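Local coordinates for protein putative acyl-CoA thioester hydrolase (Yersinia pestis KIM10+, PDB 5DM5) that probably hydrolyses acyl-CoA thioesters to coenzyme A and the free carboxylic acid, working as a hexamer of hot-dog-fold subunits, at residues B[45-48]-B[49-52]. Residues are numbered along the deposited sequence; the frame is centred on the assembly and turned at random.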
loop_
_atom_site.group_PDB
_atom_site.type_symbol
_atom_site.label_atom_id
_atom_site.label_comp_id
_atom_site.label_asym_id
_atom_site.label_seq_id
_atom_site.Cartn_x
_atom_site.Cartn_y
_atom_site.Cartn_z
ATOM N N MET B 45 -6.002 4.964 15.245
ATOM C CA MET B 45 -7.463 5.071 15.111
ATOM C C MET B 45 -8.051 4.177 14.011
ATOM O O MET B 45 -9.164 3.688 14.160
ATOM C CB MET B 45 -7.893 6.521 14.872
ATOM C CG MET B 45 -7.409 7.517 15.922
ATOM S SD MET B 45 -8.024 9.215 15.719
ATOM C CE MET B 45 -7.390 9.659 14.115
ATOM N N SER B 46 -7.313 3.963 12.920
ATOM C CA SER B 46 -7.765 3.070 11.846
ATOM C C SER B 46 -7.956 1.688 12.435
ATOM O O SER B 46 -8.964 1.027 12.196
ATOM C CB SER B 46 -6.738 2.983 10.710
ATOM O OG SER B 46 -6.426 4.253 10.175
ATOM N N GLN B 47 -6.972 1.274 13.227
ATOM C CA GLN B 47 -6.998 0.000 13.935
ATOM C C GLN B 47 -8.101 -0.075 14.982
ATOM O O GLN B 47 -8.693 -1.122 15.158
ATOM C CB GLN B 47 -5.647 -0.275 14.583
ATOM C CG GLN B 47 -4.573 -0.412 13.551
ATOM C CD GLN B 47 -4.819 -1.598 12.652
ATOM O OE1 GLN B 47 -4.517 -2.737 13.015
ATOM N NE2 GLN B 47 -5.454 -1.350 11.508
ATOM N N MET B 48 -8.356 1.004 15.712
ATOM C CA MET B 48 -9.446 0.961 16.677
ATOM C C MET B 48 -10.814 0.844 16.013
ATOM O O MET B 48 -11.687 0.141 16.500
ATOM C CB MET B 48 -9.425 2.177 17.602
ATOM C CG MET B 48 -8.112 2.358 18.335
ATOM S SD MET B 48 -8.077 3.687 19.553
ATOM C CE MET B 48 -9.224 3.060 20.762
ATOM N N ASP B 49 -11.031 1.562 14.925
ATOM C CA ASP B 49 -12.300 1.445 14.211
ATOM C C ASP B 49 -12.441 0.038 13.648
ATOM O O ASP B 49 -13.515 -0.538 13.668
ATOM C CB ASP B 49 -12.415 2.491 13.112
ATOM C CG ASP B 49 -13.778 2.510 12.461
ATOM O OD1 ASP B 49 -13.994 3.322 11.551
ATOM O OD2 ASP B 49 -14.620 1.666 12.782
ATOM N N ILE B 50 -11.350 -0.514 13.130
ATOM C CA ILE B 50 -11.393 -1.881 12.620
ATOM C C ILE B 50 -11.718 -2.885 13.698
ATOM O O ILE B 50 -12.670 -3.658 13.598
ATOM C CB ILE B 50 -10.061 -2.321 12.040
ATOM C CG1 ILE B 50 -9.727 -1.558 10.777
ATOM C CG2 ILE B 50 -10.138 -3.773 11.678
ATOM C CD1 ILE B 50 -8.402 -1.919 10.189
ATOM N N GLY B 51 -10.925 -2.827 14.753
ATOM C CA GLY B 51 -11.039 -3.723 15.874
ATOM C C GLY B 51 -12.421 -3.686 16.470
ATOM O O GLY B 51 -12.955 -4.720 16.818
ATOM N N GLY B 52 -13.025 -2.509 16.581
ATOM C CA GLY B 52 -14.392 -2.433 17.070
ATOM C C GLY B 52 -15.411 -2.982 16.069
ATOM O O GLY B 52 -16.378 -3.666 16.434
#
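The side chains of Q47 and I50 run alongside each other from neighbouring places on one flank of the helix, and the amide nitrogen NE2 of Q47 makes a plain van der Waals contact, 3.3 Å, with the methyl CD1 of I50. The glutamine gets there by bending at chi2 (-63°), which folds its amide back instead of letting it run straight out. The other arm of the same amide, OE1, is hydrogen-bonded to OG1 of T26; a long, flexible residue can lie along I50 and still reach strand 21-27. I50 keeps CG1 beside its backbone N (chi1 -68°), which brings CG1 up beside the carbonyl oxygen of S46, with CD1 a little farther off.

Beneath these side chains run four successive i to i+4 backbone bonds, the alpha-helical pattern: D49 N to M45 O (2.9 Å, N-H...O 168°), I50 N to S46 O (3.0 Å), G51 N to Q47 O (2.8 Å) and G52 N to M48 O (3.0 Å). The buried glycines keep the helix slim there. S46, small and polar, turns its hydroxyl back to the carbonyl of G42 one turn earlier. D49 offers an acceptor, OD1, to a second subunit, whose G42 N gives it a weak hydrogen bond.

Helix 43-60 is the sausage of the hot-dog fold, wrapped by the antiparallel sheet. M48, slender and unbranched, inserts among strands 118-129, 97-106 and 64-74; M45 packs against its counterpart in the second subunit. Greasy, branched I50 suits its place between L24 of strand 21-27, which Q47 also touches, F40 of the second subunit and L27 of a third.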